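Local atomic coordinates of aspartate carbamoyltransferase (Leishmania major, PDB entry 7K46), a protein that probably catalyses transfer of the carbamoyl group from carbamoyl phosphate to aspartate, giving carbamoyl aspartate for pyrimidine synthesis. Residues 71-76 / 320-325; 165-170 / 193-198; 240-245 / 290-295. All coordinates share one frame; numbering follows the deposited sequence. Where two conformers were deposited one is given.

Overall arrangement
Contact 1 lies across the chain's centre from contacts 2 and 3; its centre is about 34 Å from that of contact 2 and about 30 Å from that of contact 3, with nearest atoms about 19 and 17 Å apart. Both others are nested in the long loop it closes. Contacts 2 and 3 share the Asp/Orn-binding half, about 12 Å apart between centres, and touch: Ile167 O lies 2.8 Å from Thr241 OG1, a probable hydrogen bond, and Leu243 packs on Gly168. Contact 3 probably borders the aspartate subsite, as in related carbamoyltransferases, while contact 2 pairs neighbouring strands 163-167 and 191-195 of the same sheet. Contacts 1 and 3 both meet a second subunit.

Contact 1. Residues 71-76 / 320-325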
loop_
_atom_site.group_PDB
_atom_site.type_symbol
_atom_site.label_atom_id
_atom_site.label_comp_id
_atom_site.label_asym_id
_atom_site.label_seq_id
_atom_site.Cartn_x
_atom_site.Cartn_y
_atom_site.Cartn_z
ATOM N N ALA A 71 1.185 -9.697 5.456
ATOM C CA ALA A 71 0.026 -10.434 5.953
ATOM C C ALA A 71 0.264 -10.940 7.371
ATOM O O ALA A 71 -0.644 -10.905 8.213
ATOM C CB ALA A 71 -0.296 -11.595 5.018
ATOM N N ALA A 72 1.476 -11.432 7.644
ATOM C CA ALA A 72 1.825 -11.872 8.996
ATOM C C ALA A 72 1.647 -10.743 10.001
ATOM O O ALA A 72 1.063 -10.938 11.076
ATOM C CB ALA A 72 3.266 -12.389 9.030
ATOM N N MET A 73 2.156 -9.551 9.667
ATOM C CA MET A 73 2.013 -8.407 10.561
ATOM C C MET A 73 0.539 -8.077 10.806
ATOM O O MET A 73 0.120 -7.863 11.950
ATOM C CB MET A 73 2.757 -7.203 9.970
ATOM C CG MET A 73 2.822 -5.980 10.893
ATOM S SD MET A 73 3.896 -6.322 12.307
ATOM C CE MET A 73 3.858 -4.719 13.142
ATOM N N MET A 74 -0.274 -8.055 9.749
ATOM C CA MET A 74 -1.671 -7.657 9.923
ATOM C C MET A 74 -2.488 -8.713 10.668
ATOM O O MET A 74 -3.424 -8.365 11.399
ATOM C CB MET A 74 -2.296 -7.344 8.558
ATOM C CG MET A 74 -1.606 -6.158 7.878
ATOM S SD MET A 74 -2.311 -5.816 6.245
ATOM C CE MET A 74 -1.154 -4.571 5.637
ATOM N N ARG A 75 -2.162 -9.993 10.502
ATOM C CA ARG A 75 -2.859 -11.045 11.232
ATOM C C ARG A 75 -2.428 -11.132 12.695
ATOM O O ARG A 75 -2.980 -11.944 13.442
ATOM C CB ARG A 75 -2.646 -12.390 10.532
ATOM C CG ARG A 75 -3.367 -12.501 9.179
ATOM C CD ARG A 75 -3.245 -13.917 8.641
ATOM N NE ARG A 75 -3.989 -14.105 7.402
ATOM C CZ ARG A 75 -5.278 -14.404 7.341
ATOM N NH1 ARG A 75 -6.021 -14.500 8.439
ATOM N NH2 ARG A 75 -5.842 -14.596 6.150
ATOM N N LEU A 76 -1.449 -10.333 13.114
ATOM C CA LEU A 76 -1.142 -10.132 14.523
ATOM C C LEU A 76 -1.756 -8.851 15.060
ATOM O O LEU A 76 -1.517 -8.496 16.222
ATOM C CB LEU A 76 0.382 -10.114 14.733
ATOM C CG LEU A 76 1.069 -11.450 14.403
ATOM C CD1 LEU A 76 2.581 -11.275 14.355
ATOM C CD2 LEU A 76 0.670 -12.550 15.395
ATOM N N ALA A 320 5.057 -16.139 13.893
ATOM C CA ALA A 320 5.756 -16.567 15.103
ATOM C C ALA A 320 6.968 -15.686 15.366
ATOM O O ALA A 320 7.224 -15.289 16.507
ATOM C CB ALA A 320 6.191 -18.030 14.972
ATOM N N ILE A 321 7.711 -15.356 14.313
ATOM C CA ILE A 321 8.910 -14.534 14.461
ATOM C C ILE A 321 8.543 -13.113 14.869
ATOM O O ILE A 321 9.080 -12.578 15.849
ATOM C CB ILE A 321 9.737 -14.561 13.162
ATOM C CG1 ILE A 321 10.353 -15.961 12.958
ATOM C CG2 ILE A 321 10.857 -13.498 13.211
ATOM C CD1 ILE A 321 10.945 -16.181 11.578
ATOM N N LEU A 322 7.635 -12.472 14.125
ATOM C CA LEU A 322 7.281 -11.086 14.440
ATOM C C LEU A 322 6.694 -10.976 15.840
ATOM O O LEU A 322 7.014 -10.042 16.584
ATOM C CB LEU A 322 6.288 -10.535 13.411
ATOM C CG LEU A 322 6.793 -10.369 11.977
ATOM C CD1 LEU A 322 5.621 -10.135 11.024
ATOM C CD2 LEU A 322 7.808 -9.224 11.880
ATOM N N PHE A 323 5.821 -11.919 16.207
ATOM C CA PHE A 323 5.240 -11.938 17.546
ATOM C C PHE A 323 6.320 -12.019 18.619
ATOM O O PHE A 323 6.245 -11.342 19.653
ATOM C CB PHE A 323 4.291 -13.136 17.650
ATOM C CG PHE A 323 3.624 -13.293 18.984
ATOM C CD1 PHE A 323 2.451 -12.608 19.278
ATOM C CD2 PHE A 323 4.137 -14.179 19.932
ATOM C CE1 PHE A 323 1.821 -12.778 20.506
ATOM C CE2 PHE A 323 3.512 -14.351 21.157
ATOM C CZ PHE A 323 2.356 -13.648 21.448
ATOM N N SER A 324 7.332 -12.846 18.387
ATOM C CA SER A 324 8.389 -13.026 19.379
ATOM C C SER A 324 9.305 -11.812 19.427
ATOM O O SER A 324 9.739 -11.391 20.508
ATOM C CB SER A 324 9.179 -14.298 19.057
ATOM O OG SER A 324 8.336 -15.448 19.105
ATOM N N VAL A 325 9.597 -11.225 18.267
ATOM C CA VAL A 325 10.468 -10.050 18.228
ATOM C C VAL A 325 9.824 -8.874 18.957
ATOM O O VAL A 325 10.485 -8.161 19.730
ATOM C CB VAL A 325 10.809 -9.698 16.766
ATOM C CG1 VAL A 325 11.448 -8.296 16.673
ATOM C CG2 VAL A 325 11.740 -10.769 16.168
#
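Apolar contact carries the whole meeting of Leu322 with Ala72, Met73 and Leu76, and no hydrogen bond passes between 71-76 and 320-325. Leu322 reaches across with one methyl: its CG stands anti to the carbonyl carbon (chi1 -66°), and CD1 comes to rest 3.8 Å from Ala72 CB. The same methyl also lies 3.8 Å from Met73 N, beside the backbone of helix 63-74. Leu76 answers from the opposite segment. Its CD1 fits against the base of Leu322, 3.9 Å from CB, and sits 3.8 Å from Phe323 N; each leucine thus lays a methyl beside a backbone nitrogen of the other segment, and the two side chains cross obliquely. Phe323 takes part through CB, 4.2 Å from Leu76 CD1, while its side chain also packs on Met36 and Phe4, with Leu76 CD2 lying obliquely to the ring.

The fold explains the long separation in sequence. Helix 309-326, near the C-terminus, reaches back to the carbamoyl-phosphate-binding half, where Met54 of strand 53-58 touches both Met73 and Leu322.

Polar interactions stay within each segment or lead elsewhere. Ser324 OG bonds Ala320 O at 2.8 Å and has Val7 N as a second partner; Ser324 N reaches the Ala320 oxygen from the other face of the carbonyl plane. Arg75 NH2 forms a salt bridge with Asp108 of the second subunit, a trimer-interface link.

Contact 2. Residues 165-170 / 193-198; sequences ALIGDL and YLIAPA
Leu166 and Leu194 lie side by side and point the same way, CD1 of the first 4.0 Å from CD2 of the second, on the sheet face covered by helix 174-186. Leu170, beyond the strand, folds back over this face and crosses Leu194 at a slant. With its CG anti to the carbonyl carbon (chi1 -59°), CD1 comes 3.7 Å from Leu194 CB and CG meets Ala196 CB. On the other face Ile167 and Ile195 run alongside each other, CG1 to CB 4.0 Å, packed on Leu269 of helix 262-269; Ala165 meets Tyr193 there CB to CB, while the phenol leads away to Asp234.

The parallel register behind these pairs is fixed by three backbone hydrogen bonds: Leu166 N to Tyr193 O (2.8 Å), Ile195 N to Leu166 O (2.9 Å) and Gly168 N to Ile195 O (3.0 Å). Helix 174-186 links the strands as a beta-alpha-beta crossover of the Rossmann-like half. At the last bond Gly168 has phi 150° and psi -153°, where a side chain would collide with the Ile167 carbonyl, a backbone shape that calls for glycine. Backbone bonds thus set the register, while mainly hydrocarbon side chains meet the helices on the two faces.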
loop_
_atom_site.group_PDB
_atom_site.type_symbol
_atom_site.label_atom_id
_atom_site.label_comp_id
_atom_site.label_asym_id
_atom_site.label_seq_id
_atom_site.Cartn_x
_atom_site.Cartn_y
_atom_site.Cartn_z
ATOM N N ALA A 165 16.824 -34.449 -1.027
ATOM C CA ALA A 165 17.563 -34.106 -2.235
ATOM C C ALA A 165 17.439 -32.611 -2.473
ATOM O O ALA A 165 16.326 -32.073 -2.479
ATOM C CB ALA A 165 17.043 -34.878 -3.451
ATOM N N LEU A 166 18.578 -31.935 -2.617
ATOM C CA LEU A 166 18.622 -30.533 -3.021
ATOM C C LEU A 166 18.954 -30.532 -4.506
ATOM O O LEU A 166 19.976 -31.092 -4.915
ATOM C CB LEU A 166 19.657 -29.744 -2.209
ATOM C CG LEU A 166 19.540 -29.881 -0.688
ATOM C CD1 LEU A 166 20.718 -29.231 0.027
ATOM C CD2 LEU A 166 18.206 -29.317 -0.146
ATOM N N ILE A 167 18.066 -29.961 -5.316
ATOM C CA ILE A 167 18.073 -30.176 -6.759
ATOM C C ILE A 167 18.111 -28.825 -7.452
ATOM O O ILE A 167 17.197 -28.016 -7.264
ATOM C CB ILE A 167 16.831 -30.955 -7.217
ATOM C CG1 ILE A 167 16.711 -32.282 -6.458
ATOM C CG2 ILE A 167 16.841 -31.154 -8.749
ATOM C CD1 ILE A 167 15.304 -32.840 -6.488
ATOM N N GLY A 168 19.129 -28.598 -8.279
ATOM C CA GLY A 168 19.155 -27.390 -9.097
ATOM C C GLY A 168 20.583 -26.946 -9.379
ATOM O O GLY A 168 21.503 -27.761 -9.416
ATOM N N ASP A 169 20.731 -25.637 -9.599
ATOM C CA ASP A 169 22.047 -25.007 -9.709
ATOM C C ASP A 169 22.587 -24.852 -8.294
ATOM O O ASP A 169 22.370 -23.835 -7.630
ATOM C CB ASP A 169 21.944 -23.662 -10.424
ATOM C CG ASP A 169 23.295 -22.998 -10.647
ATOM O OD1 ASP A 169 24.277 -23.330 -9.950
ATOM O OD2 ASP A 169 23.379 -22.121 -11.537
ATOM N N LEU A 170 23.292 -25.877 -7.816
ATOM C CA LEU A 170 23.808 -25.827 -6.453
ATOM C C LEU A 170 25.059 -24.973 -6.341
ATOM O O LEU A 170 25.408 -24.546 -5.234
ATOM C CB LEU A 170 24.077 -27.245 -5.930
ATOM C CG LEU A 170 22.828 -28.143 -5.916
ATOM C CD1 LEU A 170 23.160 -29.574 -5.435
ATOM C CD2 LEU A 170 21.707 -27.530 -5.059
ATOM N N TYR A 193 21.139 -35.783 -0.693
ATOM C CA TYR A 193 21.503 -35.924 -2.098
ATOM C C TYR A 193 21.672 -34.533 -2.690
ATOM O O TYR A 193 20.795 -33.680 -2.523
ATOM C CB TYR A 193 20.429 -36.695 -2.874
ATOM C CG TYR A 193 20.287 -38.148 -2.486
ATOM C CD1 TYR A 193 21.094 -39.122 -3.070
ATOM C CD2 TYR A 193 19.346 -38.554 -1.545
ATOM C CE1 TYR A 193 20.980 -40.461 -2.726
ATOM C CE2 TYR A 193 19.217 -39.906 -1.193
ATOM C CZ TYR A 193 20.042 -40.851 -1.788
ATOM O OH TYR A 193 19.928 -42.188 -1.451
ATOM N N LEU A 194 22.796 -34.306 -3.377
ATOM C CA LEU A 194 23.086 -33.037 -4.050
ATOM C C LEU A 194 23.005 -33.288 -5.555
ATOM O O LEU A 194 23.940 -33.838 -6.145
ATOM C CB LEU A 194 24.460 -32.511 -3.647
ATOM C CG LEU A 194 24.671 -32.274 -2.146
ATOM C CD1 LEU A 194 26.142 -31.957 -1.854
ATOM C CD2 LEU A 194 23.760 -31.152 -1.665
ATOM N N ILE A 195 21.889 -32.887 -6.170
ATOM C CA ILE A 195 21.580 -33.205 -7.564
ATOM C C ILE A 195 21.750 -31.934 -8.385
ATOM O O ILE A 195 20.960 -30.993 -8.251
ATOM C CB ILE A 195 20.154 -33.755 -7.727
ATOM C CG1 ILE A 195 19.861 -34.876 -6.714
ATOM C CG2 ILE A 195 19.918 -34.194 -9.176
ATOM C CD1 ILE A 195 20.737 -36.116 -6.885
ATOM N N ALA A 196 22.754 -31.907 -9.255
ATOM C CA ALA A 196 23.046 -30.706 -10.018
ATOM C C ALA A 196 23.673 -31.102 -11.337
ATOM O O ALA A 196 24.427 -32.087 -11.394
ATOM C CB ALA A 196 23.990 -29.770 -9.252
ATOM N N PRO A 197 23.413 -30.359 -12.412
ATOM C CA PRO A 197 24.091 -30.637 -13.682
ATOM C C PRO A 197 25.604 -30.501 -13.549
ATOM O O PRO A 197 26.121 -29.818 -12.662
ATOM C CB PRO A 197 23.523 -29.583 -14.642
ATOM C CG PRO A 197 22.288 -29.044 -13.984
ATOM C CD PRO A 197 22.486 -29.208 -12.498
ATOM N N ALA A 198 26.314 -31.162 -14.464
ATOM C CA ALA A 198 27.772 -31.095 -14.499
ATOM C C ALA A 198 28.256 -29.650 -14.486
ATOM O O ALA A 198 27.826 -28.829 -15.301
ATOM C CB ALA A 198 28.299 -31.811 -15.746
#

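Contact 3. Residues 240-245 / 290-295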
loop_
_atom_site.group_PDB
_atom_site.type_symbol
_atom_site.label_atom_id
_atom_site.label_comp_id
_atom_site.label_asym_id
_atom_site.label_seq_id
_atom_site.Cartn_x
_atom_site.Cartn_y
_atom_site.Cartn_z
ATOM N N ALA A 240 13.271 -28.901 -4.884
ATOM C CA ALA A 240 13.641 -28.424 -6.208
ATOM C C ALA A 240 13.833 -26.910 -6.215
ATOM O O ALA A 240 13.210 -26.175 -5.442
ATOM C CB ALA A 240 12.573 -28.812 -7.234
ATOM N N THR A 241 14.699 -26.443 -7.113
ATOM C CA THR A 241 14.924 -25.017 -7.296
ATOM C C THR A 241 15.021 -24.721 -8.787
ATOM O O THR A 241 15.227 -25.616 -9.613
ATOM C CB THR A 241 16.205 -24.521 -6.588
ATOM O OG1 THR A 241 17.343 -25.207 -7.125
ATOM C CG2 THR A 241 16.131 -24.757 -5.077
ATOM N N ARG A 242 14.904 -23.439 -9.105
ATOM C CA ARG A 242 14.857 -22.958 -10.480
ATOM C C ARG A 242 16.263 -22.811 -11.059
ATOM O O ARG A 242 17.132 -22.193 -10.436
ATOM C CB ARG A 242 14.138 -21.607 -10.501
ATOM C CG ARG A 242 13.500 -21.241 -11.813
ATOM C CD ARG A 242 12.983 -19.812 -11.774
ATOM N NE ARG A 242 14.048 -18.863 -12.057
ATOM C CZ ARG A 242 13.885 -17.750 -12.759
ATOM N NH1 ARG A 242 12.701 -17.406 -13.243
ATOM N NH2 ARG A 242 14.938 -16.972 -12.995
ATOM N N LEU A 243 16.477 -23.363 -12.259
ATOM C CA LEU A 243 17.717 -23.178 -13.015
ATOM C C LEU A 243 17.605 -21.943 -13.907
ATOM O O LEU A 243 16.801 -21.926 -14.845
ATOM C CB LEU A 243 18.013 -24.396 -13.892
ATOM C CG LEU A 243 18.756 -25.632 -13.400
ATOM C CD1 LEU A 243 20.216 -25.322 -13.126
ATOM C CD2 LEU A 243 18.069 -26.197 -12.173
ATOM N N GLN A 244 18.425 -20.931 -13.643
ATOM C CA GLN A 244 18.483 -19.740 -14.483
ATOM C C GLN A 244 19.736 -19.779 -15.351
ATOM O O GLN A 244 20.799 -20.221 -14.903
ATOM C CB GLN A 244 18.471 -18.469 -13.631
ATOM N N LYS A 245 19.609 -19.324 -16.597
ATOM C CA LYS A 245 20.766 -19.250 -17.495
ATOM C C LYS A 245 21.825 -18.292 -16.949
ATOM O O LYS A 245 22.098 -17.247 -17.540
ATOM C CB LYS A 245 20.348 -18.812 -18.903
ATOM C CG LYS A 245 19.576 -19.859 -19.687
ATOM C CD LYS A 245 19.258 -19.377 -21.096
ATOM C CE LYS A 245 20.439 -19.550 -22.033
ATOM N NZ LYS A 245 20.272 -20.738 -22.913
ATOM N N PRO A 290 9.621 -18.739 -7.316
ATOM C CA PRO A 290 8.855 -19.257 -8.456
ATOM C C PRO A 290 9.516 -20.430 -9.164
ATOM O O PRO A 290 10.732 -20.605 -9.084
ATOM C CB PRO A 290 8.776 -18.045 -9.398
ATOM C CG PRO A 290 10.021 -17.286 -9.099
ATOM C CD PRO A 290 10.240 -17.436 -7.626
ATOM N N ARG A 291 8.703 -21.222 -9.852
ATOM C CA ARG A 291 9.162 -22.312 -10.700
ATOM C C ARG A 291 8.953 -21.954 -12.164
ATOM O O ARG A 291 8.104 -21.125 -12.508
ATOM C CB ARG A 291 8.392 -23.601 -10.390
ATOM C CG ARG A 291 6.890 -23.451 -10.650
ATOM C CD ARG A 291 6.160 -24.783 -10.720
ATOM N NE ARG A 291 4.715 -24.572 -10.705
ATOM C CZ ARG A 291 3.813 -25.545 -10.662
ATOM N NH1 ARG A 291 4.168 -26.820 -10.708
ATOM N NH2 ARG A 291 2.527 -25.229 -10.547
ATOM N N VAL A 292 9.726 -22.599 -13.034
ATOM C CA VAL A 292 9.426 -22.546 -14.457
ATOM C C VAL A 292 8.864 -23.911 -14.829
ATOM O O VAL A 292 7.728 -24.241 -14.470
ATOM C CB VAL A 292 10.658 -22.168 -15.306
ATOM C CG1 VAL A 292 10.249 -21.879 -16.747
ATOM C CG2 VAL A 292 11.354 -20.956 -14.716
ATOM N N ASP A 293 9.662 -24.733 -15.507
ATOM C CA ASP A 293 9.232 -26.038 -15.985
ATOM C C ASP A 293 9.838 -27.196 -15.204
ATOM O O ASP A 293 9.534 -28.354 -15.513
ATOM C CB ASP A 293 9.579 -26.185 -17.475
ATOM C CG ASP A 293 10.969 -25.637 -17.821
ATOM O OD1 ASP A 293 11.780 -25.361 -16.903
ATOM O OD2 ASP A 293 11.246 -25.476 -19.033
ATOM N N GLU A 294 10.702 -26.922 -14.220
ATOM C CA GLU A 294 11.414 -27.977 -13.503
ATOM C C GLU A 294 10.510 -28.745 -12.552
ATOM O O GLU A 294 10.939 -29.754 -11.973
ATOM C CB GLU A 294 12.603 -27.378 -12.735
ATOM C CG GLU A 294 12.217 -26.488 -11.547
ATOM C CD GLU A 294 11.875 -25.056 -11.946
ATOM O OE1 GLU A 294 11.722 -24.771 -13.158
ATOM O OE2 GLU A 294 11.763 -24.206 -11.035
ATOM N N LEU A 295 9.280 -28.276 -12.378
ATOM C CA LEU A 295 8.291 -28.922 -11.529
ATOM C C LEU A 295 6.983 -28.919 -12.309
ATOM O O LEU A 295 6.362 -27.865 -12.462
ATOM C CB LEU A 295 8.169 -28.164 -10.205
ATOM C CG LEU A 295 7.233 -28.582 -9.088
ATOM C CD1 LEU A 295 7.488 -30.008 -8.703
ATOM C CD2 LEU A 295 7.486 -27.651 -7.903
HETATM O O HOH W 1 14.023 -23.744 -13.961
#
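The guanidinium of Arg242 and the carboxylate of Glu294 are turned 82° apart, almost perpendicular, and do not pair: Arg242 NE stays 5.9 Å from Glu294 OE2. Near the guanidinium is a methyl, CG2 of Val292, 4.1 Å from NH1. The carboxylate has more polar company. Val292 N bonds OE1 at 3.0 Å from the syn side, 31° out of the carboxylate plane, and makes a second, weak bond to OE2; His287 NE2 also bonds OE2. A water gives a bond to Glu294 OE1 (2.6 Å) and accepts one from Leu243 N (3.0 Å); no direct hydrogen bond joins the segments, and this water bridges them.

The direct meeting is made by the aliphatic part of Arg242. Its CG is anti to the backbone N (chi1 -156°), which carries the chain over 290-295: CD lies 3.6 Å from Val292 CG2, and also against Pro290 O. Glu294 OE2 approaches the backbone of the opposite segment, 3.4 Å from Arg242 CA. The bonds from Val292 N and His287, together with the water, restrain the carboxylate beside Arg242.

In related aspartate carbamoyltransferases an Arg-x-Gln sequence like that at 242-244 contacts the aspartate substrate; on sequence alone, since Gln244 is built only to CB, this surface probably borders that subsite. The first segment leaves the end of strand 237-240 and the second follows strand 284-286, its neighbour in the parallel sheet. Helix 262-269 touches Leu243, while Arg291 leads out to Asp98 of the second subunit.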